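Local coordinates for protein fumarylacetoacetate hydrolase (PDB 5TI1) that probably hydrolyses fumarylacetoacetate to fumarate and acetoacetate, the last step of phenylalanine and tyrosine breakdown, using a bound divalent metal ion, at residues B[322-328]-B[341-347]; B[303-308]-B[349-355]; B[43-47]-B[91-97]; B[195-199]-B[433-437]; B[237-243]-B[361-365]. All blocks are in the same frame, centred on the assembly; numbering follows the deposited sequence. Where two conformers were deposited one is given.

Interaction 1: B[322-328]-B[341-347]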
# COMPACT_ATOMS: atom_id res chain seq x y z
N PHE B 322 10.18 -3.47 24.21
CA PHE B 322 11.60 -3.42 23.96
C PHE B 322 12.15 -2.06 24.40
O PHE B 322 11.54 -1.02 24.15
CB PHE B 322 11.92 -3.70 22.49
CG PHE B 322 11.68 -5.13 22.10
CD1 PHE B 322 10.42 -5.56 21.71
CD2 PHE B 322 12.70 -6.06 22.16
CE1 PHE B 322 10.19 -6.88 21.38
CE2 PHE B 322 12.48 -7.40 21.83
CZ PHE B 322 11.22 -7.81 21.44
N ASP B 323 13.28 -2.11 25.09
CA ASP B 323 13.92 -0.95 25.70
C ASP B 323 14.83 -0.30 24.66
O ASP B 323 16.01 -0.63 24.54
CB ASP B 323 14.68 -1.39 26.95
CG ASP B 323 15.31 -0.24 27.70
OD1 ASP B 323 15.20 0.93 27.28
OD2 ASP B 323 15.93 -0.53 28.75
N ILE B 324 14.25 0.61 23.87
CA ILE B 324 14.95 1.28 22.77
C ILE B 324 14.94 2.77 23.08
O ILE B 324 13.88 3.41 23.05
CB ILE B 324 14.31 1.02 21.40
CG1 ILE B 324 14.02 -0.47 21.18
CG2 ILE B 324 15.23 1.53 20.31
CD1 ILE B 324 13.44 -0.75 19.78
N THR B 325 16.10 3.32 23.41
CA THR B 325 16.24 4.75 23.61
C THR B 325 16.13 5.45 22.26
O THR B 325 16.79 5.04 21.29
CB THR B 325 17.57 5.08 24.29
OG1 THR B 325 17.56 4.57 25.63
CG2 THR B 325 17.81 6.58 24.33
N LEU B 326 15.29 6.47 22.18
CA LEU B 326 15.08 7.23 20.95
C LEU B 326 15.32 8.72 21.19
O LEU B 326 14.99 9.25 22.26
CB LEU B 326 13.67 7.01 20.41
CG LEU B 326 13.25 5.57 20.13
CD1 LEU B 326 11.75 5.49 19.96
CD2 LEU B 326 13.94 5.01 18.90
N GLU B 327 15.90 9.40 20.19
CA GLU B 327 16.18 10.83 20.26
C GLU B 327 15.93 11.45 18.89
O GLU B 327 16.05 10.79 17.86
CB GLU B 327 17.62 11.13 20.69
CG GLU B 327 18.02 10.55 22.04
CD GLU B 327 19.32 11.11 22.58
OE1 GLU B 327 19.93 11.96 21.90
OE2 GLU B 327 19.74 10.70 23.69
N VAL B 328 15.58 12.73 18.90
CA VAL B 328 15.40 13.49 17.67
C VAL B 328 16.18 14.78 17.83
O VAL B 328 16.12 15.42 18.89
CB VAL B 328 13.92 13.75 17.36
CG1 VAL B 328 13.76 14.64 16.12
CG2 VAL B 328 13.15 12.41 17.19
N ILE B 341 15.56 17.78 20.47
CA ILE B 341 14.23 18.30 20.77
C ILE B 341 13.36 17.30 21.52
O ILE B 341 12.33 17.71 22.10
CB ILE B 341 13.50 18.77 19.49
CG1 ILE B 341 13.29 17.59 18.53
CG2 ILE B 341 14.28 19.94 18.86
CD1 ILE B 341 12.23 17.85 17.47
N THR B 342 13.72 16.02 21.54
CA THR B 342 13.01 15.08 22.39
C THR B 342 13.89 13.86 22.65
O THR B 342 14.80 13.56 21.86
CB THR B 342 11.67 14.67 21.77
OG1 THR B 342 10.89 13.95 22.75
CG2 THR B 342 11.86 13.81 20.52
N ARG B 343 13.64 13.20 23.78
CA ARG B 343 14.26 11.93 24.13
C ARG B 343 13.18 11.05 24.75
O ARG B 343 12.55 11.47 25.71
CB ARG B 343 15.42 12.12 25.13
CG ARG B 343 16.55 13.04 24.67
CD ARG B 343 17.51 13.35 25.85
NE ARG B 343 18.69 14.11 25.42
CZ ARG B 343 18.71 15.43 25.23
NH1 ARG B 343 17.62 16.15 25.43
NH2 ARG B 343 19.83 16.02 24.83
N THR B 344 12.96 9.86 24.19
CA THR B 344 11.93 8.98 24.74
C THR B 344 12.39 7.53 24.59
O THR B 344 13.58 7.26 24.42
CB THR B 344 10.57 9.25 24.06
OG1 THR B 344 9.55 8.51 24.74
CG2 THR B 344 10.60 8.83 22.60
N ASN B 345 11.44 6.60 24.67
CA ASN B 345 11.74 5.17 24.62
C ASN B 345 10.56 4.43 24.00
O ASN B 345 9.40 4.73 24.29
CB ASN B 345 12.03 4.61 26.03
CG ASN B 345 12.76 3.27 25.98
OD1 ASN B 345 12.22 2.27 25.51
ND2 ASN B 345 14.01 3.27 26.45
N PHE B 346 10.88 3.45 23.15
CA PHE B 346 9.86 2.61 22.54
C PHE B 346 9.10 1.77 23.58
O PHE B 346 7.97 1.36 23.32
CB PHE B 346 10.54 1.73 21.49
CG PHE B 346 9.62 0.81 20.73
CD1 PHE B 346 8.63 1.32 19.91
CD2 PHE B 346 9.77 -0.57 20.81
CE1 PHE B 346 7.79 0.46 19.18
CE2 PHE B 346 8.94 -1.43 20.09
CZ PHE B 346 7.95 -0.91 19.28
N LYS B 347 9.68 1.55 24.76
CA LYS B 347 9.03 0.69 25.75
C LYS B 347 7.71 1.25 26.26
O LYS B 347 6.95 0.50 26.88
CB LYS B 347 9.96 0.43 26.94
CG LYS B 347 10.16 1.62 27.86
CD LYS B 347 11.27 1.32 28.85
CE LYS B 347 11.56 2.51 29.75
NZ LYS B 347 12.38 2.12 30.93
O HOH W 1 7.86 -1.62 23.43

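Interaction 2: B[303-308]-B[349-355]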
# COMPACT_ATOMS: atom_id res chain seq x y z
N GLN B 303 5.85 -4.65 28.92
CA GLN B 303 5.03 -3.62 28.31
C GLN B 303 4.12 -2.97 29.35
O GLN B 303 3.90 -3.52 30.43
CB GLN B 303 4.20 -4.22 27.17
CG GLN B 303 3.18 -5.31 27.59
CD GLN B 303 3.79 -6.70 27.74
OE1 GLN B 303 5.00 -6.88 27.64
NE2 GLN B 303 2.94 -7.69 27.97
N PRO B 304 3.57 -1.79 29.05
CA PRO B 304 2.65 -1.15 30.00
C PRO B 304 1.43 -2.00 30.30
O PRO B 304 0.99 -2.82 29.49
CB PRO B 304 2.24 0.15 29.28
CG PRO B 304 3.41 0.46 28.39
CD PRO B 304 3.93 -0.89 27.94
N ALA B 305 0.87 -1.78 31.49
CA ALA B 305 -0.35 -2.46 31.89
C ALA B 305 -1.54 -1.91 31.10
O ALA B 305 -1.70 -0.70 30.96
CB ALA B 305 -0.58 -2.29 33.39
N GLN B 306 -2.39 -2.81 30.61
CA GLN B 306 -3.54 -2.44 29.80
C GLN B 306 -4.81 -2.51 30.64
O GLN B 306 -5.04 -3.49 31.36
CB GLN B 306 -3.66 -3.35 28.56
CG GLN B 306 -2.46 -3.26 27.62
CD GLN B 306 -2.69 -3.93 26.28
OE1 GLN B 306 -3.10 -5.09 26.21
NE2 GLN B 306 -2.43 -3.20 25.20
N ASP B 307 -5.63 -1.47 30.55
CA ASP B 307 -6.89 -1.39 31.27
C ASP B 307 -7.88 -0.63 30.38
O ASP B 307 -7.63 0.53 30.04
CB ASP B 307 -6.71 -0.70 32.63
CG ASP B 307 -7.98 -0.72 33.48
OD1 ASP B 307 -9.00 -1.31 33.06
OD2 ASP B 307 -7.95 -0.14 34.58
N PRO B 308 -9.00 -1.24 29.98
CA PRO B 308 -9.44 -2.61 30.30
C PRO B 308 -8.61 -3.70 29.65
O PRO B 308 -7.84 -3.42 28.72
CB PRO B 308 -10.87 -2.64 29.74
CG PRO B 308 -10.85 -1.67 28.64
CD PRO B 308 -9.95 -0.55 29.10
N MET B 349 5.05 2.21 24.56
CA MET B 349 3.88 1.96 23.72
C MET B 349 2.86 1.06 24.42
O MET B 349 3.22 0.07 25.07
CB MET B 349 4.31 1.36 22.39
CG MET B 349 5.19 2.29 21.56
SD MET B 349 4.49 3.94 21.28
CE MET B 349 3.86 3.74 19.60
N TYR B 350 1.58 1.43 24.29
CA TYR B 350 0.49 0.70 24.93
C TYR B 350 0.19 -0.61 24.21
O TYR B 350 -0.20 -1.60 24.84
CB TYR B 350 -0.75 1.59 24.95
CG TYR B 350 -1.89 1.13 25.83
CD1 TYR B 350 -2.90 0.31 25.33
CD2 TYR B 350 -1.98 1.53 27.16
CE1 TYR B 350 -3.96 -0.11 26.13
CE2 TYR B 350 -3.03 1.12 27.97
CZ TYR B 350 -4.01 0.31 27.45
OH TYR B 350 -5.06 -0.10 28.25
N TRP B 351 0.32 -0.65 22.88
CA TRP B 351 0.09 -1.86 22.10
C TRP B 351 1.42 -2.35 21.55
O TRP B 351 2.19 -1.57 20.98
CB TRP B 351 -0.89 -1.61 20.95
CG TRP B 351 -2.29 -1.22 21.37
CD1 TRP B 351 -2.83 0.03 21.37
CD2 TRP B 351 -3.33 -2.10 21.84
NE1 TRP B 351 -4.14 -0.01 21.81
CE2 TRP B 351 -4.46 -1.31 22.11
CE3 TRP B 351 -3.40 -3.48 22.07
CZ2 TRP B 351 -5.66 -1.85 22.59
CZ3 TRP B 351 -4.60 -4.02 22.55
CH2 TRP B 351 -5.71 -3.20 22.80
N THR B 352 1.70 -3.64 21.72
CA THR B 352 2.96 -4.19 21.23
C THR B 352 2.88 -4.50 19.74
O THR B 352 1.81 -4.49 19.13
CB THR B 352 3.32 -5.46 21.99
OG1 THR B 352 2.34 -6.46 21.67
CG2 THR B 352 3.32 -5.19 23.48
N MET B 353 4.05 -4.80 19.17
CA MET B 353 4.12 -5.27 17.79
C MET B 353 3.30 -6.54 17.60
O MET B 353 2.60 -6.69 16.59
CB MET B 353 5.58 -5.52 17.40
CG MET B 353 6.42 -4.27 17.30
SD MET B 353 8.15 -4.66 16.93
CE MET B 353 8.69 -5.32 18.51
N ALA B 354 3.38 -7.48 18.55
CA ALA B 354 2.60 -8.70 18.45
C ALA B 354 1.12 -8.38 18.36
O ALA B 354 0.40 -8.92 17.51
CB ALA B 354 2.90 -9.61 19.65
N GLN B 355 0.65 -7.48 19.22
CA GLN B 355 -0.77 -7.13 19.22
C GLN B 355 -1.15 -6.42 17.93
O GLN B 355 -2.23 -6.67 17.37
CB GLN B 355 -1.09 -6.29 20.44
CG GLN B 355 -0.97 -7.07 21.74
CD GLN B 355 -1.17 -6.21 22.96
OE1 GLN B 355 -0.65 -5.09 23.04
NE2 GLN B 355 -1.92 -6.73 23.93
O HOH W 2 1.04 -2.66 26.83

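Interaction 3: B[43-47]-B[91-97]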
# COMPACT_ATOMS: atom_id res chain seq x y z
N PRO B 43 23.26 -5.65 12.08
CA PRO B 43 22.04 -5.35 11.33
C PRO B 43 22.26 -5.53 9.84
O PRO B 43 23.39 -5.51 9.34
CB PRO B 43 21.78 -3.88 11.67
CG PRO B 43 23.18 -3.30 11.80
CD PRO B 43 24.05 -4.43 12.36
N PHE B 44 21.15 -5.68 9.11
CA PHE B 44 21.17 -5.92 7.67
C PHE B 44 20.75 -4.68 6.90
O PHE B 44 19.84 -3.96 7.30
CB PHE B 44 20.25 -7.09 7.29
CG PHE B 44 20.74 -8.42 7.76
CD1 PHE B 44 21.57 -9.19 6.96
CD2 PHE B 44 20.37 -8.90 9.00
CE1 PHE B 44 22.02 -10.43 7.39
CE2 PHE B 44 20.82 -10.14 9.44
CZ PHE B 44 21.64 -10.90 8.64
N GLY B 45 21.42 -4.46 5.76
CA GLY B 45 21.10 -3.37 4.87
C GLY B 45 21.48 -3.71 3.44
O GLY B 45 21.96 -4.80 3.14
N ILE B 46 21.26 -2.74 2.55
CA ILE B 46 21.58 -2.85 1.13
C ILE B 46 22.51 -1.70 0.79
O ILE B 46 22.16 -0.53 0.99
CB ILE B 46 20.31 -2.83 0.26
CG1 ILE B 46 19.44 -4.06 0.53
CG2 ILE B 46 20.67 -2.75 -1.22
CD1 ILE B 46 20.06 -5.37 0.12
N PHE B 47 23.69 -2.03 0.27
CA PHE B 47 24.68 -0.99 0.01
C PHE B 47 25.35 -1.21 -1.34
O PHE B 47 25.27 -2.28 -1.95
CB PHE B 47 25.76 -0.94 1.10
CG PHE B 47 26.81 -2.00 0.96
CD1 PHE B 47 26.54 -3.30 1.33
CD2 PHE B 47 28.05 -1.69 0.44
CE1 PHE B 47 27.50 -4.28 1.18
CE2 PHE B 47 29.02 -2.67 0.30
CZ PHE B 47 28.73 -3.97 0.67
N ARG B 91 21.40 -8.47 -4.51
CA ARG B 91 20.01 -8.09 -4.69
C ARG B 91 19.91 -6.64 -4.28
O ARG B 91 20.68 -6.18 -3.43
CB ARG B 91 19.06 -8.92 -3.82
CG ARG B 91 18.97 -10.39 -4.13
CD ARG B 91 18.07 -10.63 -5.31
NE ARG B 91 17.78 -12.05 -5.47
CZ ARG B 91 18.61 -12.92 -6.02
NH1 ARG B 91 19.79 -12.53 -6.46
NH2 ARG B 91 18.26 -14.20 -6.13
N ASP B 92 18.96 -5.91 -4.86
CA ASP B 92 18.68 -4.52 -4.53
C ASP B 92 17.81 -4.38 -3.29
O ASP B 92 17.42 -3.26 -2.95
CB ASP B 92 18.01 -3.83 -5.72
CG ASP B 92 18.91 -3.75 -6.94
OD1 ASP B 92 20.14 -3.90 -6.78
OD2 ASP B 92 18.40 -3.53 -8.05
N ALA B 93 17.45 -5.49 -2.64
CA ALA B 93 16.61 -5.47 -1.47
C ALA B 93 16.85 -6.76 -0.69
O ALA B 93 17.33 -7.75 -1.25
CB ALA B 93 15.13 -5.33 -1.84
N LEU B 94 16.53 -6.73 0.60
CA LEU B 94 16.72 -7.87 1.49
C LEU B 94 15.62 -8.91 1.38
O LEU B 94 15.70 -9.94 2.07
CB LEU B 94 16.80 -7.39 2.94
CG LEU B 94 18.08 -6.68 3.37
CD1 LEU B 94 17.87 -5.93 4.68
CD2 LEU B 94 19.17 -7.72 3.54
N ASN B 95 14.60 -8.67 0.56
CA ASN B 95 13.40 -9.51 0.56
C ASN B 95 13.74 -10.98 0.37
O ASN B 95 13.35 -11.84 1.18
CB ASN B 95 12.42 -9.05 -0.52
CG ASN B 95 11.92 -7.64 -0.29
OD1 ASN B 95 12.70 -6.72 -0.02
ND2 ASN B 95 10.60 -7.45 -0.40
N ASP B 96 14.48 -11.30 -0.70
CA ASP B 96 14.81 -12.69 -1.01
C ASP B 96 15.55 -13.37 0.14
O ASP B 96 15.28 -14.54 0.45
CB ASP B 96 15.65 -12.74 -2.30
CG ASP B 96 14.82 -12.48 -3.55
OD1 ASP B 96 13.58 -12.42 -3.45
OD2 ASP B 96 15.41 -12.35 -4.64
N PHE B 97 16.50 -12.68 0.77
CA PHE B 97 17.20 -13.27 1.90
C PHE B 97 16.28 -13.44 3.11
O PHE B 97 16.31 -14.48 3.77
CB PHE B 97 18.42 -12.42 2.29
CG PHE B 97 18.96 -12.74 3.65
CD1 PHE B 97 19.62 -13.93 3.88
CD2 PHE B 97 18.77 -11.87 4.71
CE1 PHE B 97 20.11 -14.25 5.14
CE2 PHE B 97 19.25 -12.18 5.97
CZ PHE B 97 19.92 -13.37 6.19

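Interaction 4: B[195-199]-B[433-437]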
# COMPACT_ATOMS: atom_id res chain seq x y z
N VAL B 195 14.66 6.31 1.96
CA VAL B 195 15.74 6.04 2.90
C VAL B 195 16.28 7.35 3.47
O VAL B 195 16.18 8.42 2.87
CB VAL B 195 16.86 5.22 2.24
CG1 VAL B 195 17.67 6.08 1.27
CG2 VAL B 195 17.78 4.57 3.30
N SER B 196 16.89 7.24 4.66
CA SER B 196 17.54 8.36 5.33
C SER B 196 18.45 9.14 4.39
O SER B 196 19.19 8.56 3.59
CB SER B 196 18.34 7.83 6.53
OG SER B 196 18.97 8.87 7.25
N GLY B 197 18.38 10.47 4.49
CA GLY B 197 19.14 11.37 3.64
C GLY B 197 18.36 11.96 2.48
O GLY B 197 18.79 12.96 1.90
N THR B 198 17.23 11.38 2.14
CA THR B 198 16.43 11.89 1.04
C THR B 198 15.82 13.21 1.45
O THR B 198 15.16 13.28 2.50
CB THR B 198 15.31 10.90 0.66
OG1 THR B 198 15.86 9.59 0.47
CG2 THR B 198 14.63 11.37 -0.60
N PRO B 199 16.04 14.29 0.70
CA PRO B 199 15.36 15.55 1.02
C PRO B 199 13.86 15.42 0.84
O PRO B 199 13.37 14.66 0.00
CB PRO B 199 15.95 16.54 0.00
CG PRO B 199 16.43 15.70 -1.12
CD PRO B 199 16.89 14.40 -0.49
N GLY B 433 21.51 3.51 14.00
CA GLY B 433 21.92 4.51 13.03
C GLY B 433 20.99 5.71 13.07
O GLY B 433 20.42 6.06 14.11
N VAL B 434 20.83 6.37 11.92
CA VAL B 434 20.04 7.59 11.88
C VAL B 434 19.03 7.53 10.75
O VAL B 434 19.22 6.86 9.73
CB VAL B 434 20.90 8.87 11.76
CG1 VAL B 434 21.83 9.01 12.97
CG2 VAL B 434 21.67 8.90 10.44
N CYS B 435 17.94 8.26 10.96
CA CYS B 435 16.85 8.43 10.01
C CYS B 435 16.68 9.94 9.82
O CYS B 435 15.98 10.58 10.60
CB CYS B 435 15.59 7.76 10.56
SG CYS B 435 14.09 8.22 9.73
N ALA B 436 17.34 10.50 8.80
CA ALA B 436 17.42 11.94 8.61
C ALA B 436 16.76 12.42 7.31
O ALA B 436 16.75 11.72 6.29
CB ALA B 436 18.89 12.42 8.59
N GLY B 437 16.24 13.64 7.35
CA GLY B 437 15.77 14.31 6.15
C GLY B 437 15.82 15.80 6.35
O GLY B 437 15.65 16.30 7.47
O HOH W 3 14.54 11.59 4.43

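Interaction 5: B[237-243]-B[361-365]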
# COMPACT_ATOMS: atom_id res chain seq x y z
N ASN B 237 1.52 -14.14 5.96
CA ASN B 237 0.41 -15.02 6.27
C ASN B 237 -0.55 -15.01 5.08
O ASN B 237 -0.64 -14.02 4.34
CB ASN B 237 -0.30 -14.60 7.57
CG ASN B 237 -1.04 -13.27 7.45
OD1 ASN B 237 -0.43 -12.22 7.29
ND2 ASN B 237 -2.36 -13.32 7.52
N ALA B 238 -1.25 -16.13 4.89
CA ALA B 238 -2.15 -16.27 3.74
C ALA B 238 -3.42 -15.45 3.94
O ALA B 238 -3.84 -15.18 5.07
CB ALA B 238 -2.50 -17.74 3.51
N LEU B 239 -4.01 -15.03 2.83
CA LEU B 239 -5.24 -14.25 2.92
C LEU B 239 -6.35 -15.08 3.56
O LEU B 239 -6.56 -16.24 3.18
CB LEU B 239 -5.65 -13.78 1.52
CG LEU B 239 -6.79 -12.78 1.39
CD1 LEU B 239 -6.46 -11.49 2.10
CD2 LEU B 239 -7.05 -12.53 -0.09
N GLY B 240 -7.04 -14.49 4.53
CA GLY B 240 -8.07 -15.21 5.27
C GLY B 240 -7.59 -15.95 6.50
O GLY B 240 -8.43 -16.51 7.22
N GLU B 241 -6.28 -15.97 6.77
CA GLU B 241 -5.69 -16.78 7.83
C GLU B 241 -5.03 -15.88 8.87
O GLU B 241 -3.86 -15.50 8.73
CB GLU B 241 -4.68 -17.77 7.26
CG GLU B 241 -5.32 -18.90 6.44
CD GLU B 241 -4.34 -19.99 6.04
OE1 GLU B 241 -4.73 -20.89 5.26
OE2 GLU B 241 -3.18 -19.97 6.51
N PRO B 242 -5.75 -15.52 9.94
CA PRO B 242 -5.18 -14.62 10.95
C PRO B 242 -3.89 -15.15 11.57
O PRO B 242 -3.67 -16.36 11.65
CB PRO B 242 -6.30 -14.53 12.00
CG PRO B 242 -7.55 -14.84 11.24
CD PRO B 242 -7.15 -15.89 10.23
N VAL B 243 -3.04 -14.22 12.02
CA VAL B 243 -1.87 -14.53 12.83
C VAL B 243 -2.25 -14.31 14.30
O VAL B 243 -2.71 -13.22 14.66
CB VAL B 243 -0.67 -13.65 12.45
CG1 VAL B 243 0.54 -14.00 13.32
CG2 VAL B 243 -0.35 -13.80 10.99
N THR B 361 -4.24 -8.72 11.12
CA THR B 361 -4.65 -9.90 10.38
C THR B 361 -5.91 -10.57 10.92
O THR B 361 -6.35 -11.57 10.35
CB THR B 361 -3.50 -10.91 10.35
OG1 THR B 361 -3.26 -11.41 11.68
CG2 THR B 361 -2.23 -10.25 9.82
N VAL B 362 -6.51 -10.04 12.00
CA VAL B 362 -7.59 -10.77 12.66
C VAL B 362 -8.80 -10.94 11.75
O VAL B 362 -9.57 -11.90 11.88
CB VAL B 362 -7.98 -10.08 13.98
CG1 VAL B 362 -8.69 -8.76 13.71
CG2 VAL B 362 -8.85 -11.01 14.83
N SER B 363 -8.99 -10.01 10.82
CA SER B 363 -10.11 -10.07 9.89
C SER B 363 -9.75 -10.77 8.58
O SER B 363 -10.60 -10.89 7.70
CB SER B 363 -10.62 -8.65 9.60
OG SER B 363 -11.36 -8.16 10.72
N GLY B 364 -8.51 -11.26 8.45
CA GLY B 364 -8.10 -12.04 7.31
C GLY B 364 -7.12 -11.36 6.37
O GLY B 364 -6.72 -11.98 5.38
N CYS B 365 -6.71 -10.12 6.65
CA CYS B 365 -5.74 -9.45 5.79
C CYS B 365 -4.44 -10.24 5.78
O CYS B 365 -4.01 -10.79 6.80
CB CYS B 365 -5.49 -8.01 6.26
SG CYS B 365 -4.41 -7.04 5.18
O HOH W 4 -5.16 -12.20 14.45

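Interaction 1: B[322-328]-B[341-347]
A beta hairpin illustrates how backbone pairing and side-chain burial share one ladder, and here V328, F346 and L326 give up the most surface. V328 and L326 stand on one face of the sheet, in hydrogen-bonded antiparallel pairs with T342 and T344. L326 N reaches T344 O at 2.9 Å and T344 N returns to L326 O at 2.9 Å; V328 N bonds T342 O at 3.2 Å, and I341 N closes on V328 O at 2.9 Å. V328 CG1 also packs on I341 CD1 at 3.8 Å. F346, just past the strand, extends the ladder through F346 N to I324 O (3.0 Å), while its ring carbon CD2 meets I324 CD1 at 3.8 Å. N345 forms an Asx turn, its OD1 accepting from K347 N at 2.7 Å, and its ND2 donates to D323 OD1 at 2.8 Å. On the other face E327 and R343 form a long salt bridge, OE2 to NE 4.0 Å. Strand 416-424 flanks 321-331 on its other edge, and the face bearing L326, V328 and T344 packs on strands 223-233 and 252-263; the F346 side chain, touching T229 and M255, lies about 12 Å from the bound magnesium ion.

Interaction 2: B[303-308]-B[349-355]
Glutamine side chains can tie an irregular loop to the start of a helix, as residues 349-355 demonstrate. M349 O lies 3.1 Å from P304 CD. The OH of Y350 accepts from D307 N at 2.7 Å, its ring carries Q306 CG over one face in a CH-pi contact (4.1 Å to the centroid), and its backbone O receives a weak bond from Q306 NE2 at 2.8 Å. A water also bridges Y350 O and P304 O. W351 follows, with Q306 NE2 over its ring, 3.3 Å from CE3. T352 offers CG2 to Q303 CB at 3.9 Å and N-caps the helix in a capping box: Q355 N bonds T352 OG1, itself also bonded to H316 NE2, and T352 N bonds Q355 OE1, both at 3.1 Å. Finally Q355 NE2 donates to Q306 OE1 at 3.0 Å and also to L314 O. The loop between strands 300-301 and 321-331 lies over the entry to helix 353-362, whose M353 packs on strand 252-263 and whose A354 touches helix 245-248.

Interaction 3: B[43-47]-B[91-97]
In the N-terminal region of this FAH family member, a strand of an antiparallel sheet packs on the loop and first turn of helix 95-99, a clear example of a contact sustained by apolar side chains. Strand 44-49 belongs to a five-stranded sheet, and residues 91-97 form the loop that leads into the helix and the helix's opening residues, away from the metal and predicted substrate sites. The alternation of the strand decides who takes part: F44 and I46 point toward the loop and helix, whereas F47 points away.

Aliphatic contacts form the first group. L94 extends its side chain between the two strand residues, so that L94 CD1 lies 3.7 Å from F44 CB and L94 CG lies 4.0 Å from I46 CD1. I46 also rests on the loop backbone, with CG2 3.7 Å from D92 O and CD1 3.7 Å from R91 O.

The aromatic contribution is a single pair, F44 with F97, their centroids 5.0 Å apart and their planes at 37°. Both rings also touch V108 of helix 102-116, while L94 reaches V57 and I290, the latter on strand 284-292 of the C-terminal region.

Polar chemistry stays within residues 91-97, where a salt bridge spans from the loop to the helix's first turn: R91 NE sits 2.5 Å from D96 OD2.

Interaction 4: B[195-199]-B[433-437]
One serine rotamer can let a turn dock on a strand, and S196 is the case in point. Its chi1 is t, and with CA-to-CB directed toward the strand the hydroxyl arrives between two peptide groups: S196 OG accepts from A436 N at 2.8 Å and donates a weak bond to V434 O at 3.2 Å. One residue later the backbone takes over, G197 N donating to A436 O at 2.7 Å in a nearly straight bond. These residues are the corners of a type II beta turn from V195 to T198, whose third position is G197 with a positive phi of 100°, the usual place for glycine. The turn links strand 193-195 to strand 200-207, passing from one mixed sheet of the C-terminal region to another, and strand 200-207 then runs parallel to 429-440. T198 adopts chi1 m, which brings OG1 back to V195 O at 2.7 Å, alongside the turn's own bond from T198 N to V195 O at 3.2 Å. The CA-to-CB bond of C435 points away from the turn, and its side chain touches L257 and N259 of strand 252-263. A water donates to T198 O at 2.6 Å and A436 O at 2.9 Å, linking the two segments.

Interaction 5: B[237-243]-B[361-365]
The end of a helix and the residues just after it offer acceptors to a passing loop, and residues 237-243 make use of them. N237 leads: ND2 donates to C365 O at 3.1 Å and to its own segment's E241 O at 2.9 Å, while OD1 is engaged by T367. A type II beta turn then runs from A238 to E241. Within it L239 CD1 approaches G364 O at 3.3 Å, and G240 N donates to that same oxygen at 2.7 Å. G240 and G364 come within 3.8 Å at their CA atoms; a CB on G364 would crowd G240 CA, at 3.3 Å. Both glycines have positive phi. P242 CA makes a CA-H...O contact with T361 O at 3.3 Å, and V243 N bonds T361 OG1 at 2.8 Å, a hydroxyl also bonded to L357 O. The loop connecting strand 223-233 to helix 245-248 thus packs on the C-terminal end of helix 353-362, beside the second subunit, on which L239 meets F282 and P242 meets L443.

Interactions 1 and 3 are buried; 2, 4 and 5 are only partly so. Interaction 1 relies on a regular backbone ladder, whereas interaction 3, in the N-terminal region across the chain's centre from it, holds by apolar side chains packed on each other and on loop backbone. The partly buried contacts rest on a few hydrogen bonds each, from side chains (glutamines and a tyrosine in 2, a serine in 4, an asparagine and a threonine in 5), joined in 4 and 5 by a glycine N to a backbone carbonyl. Interactions 2 and 5 grip the beginning and end of helix 353-362, and interaction 2 touches interaction 1 through M353 on F322 and F346. Interactions 1 and 4 reach the same sheet without touching.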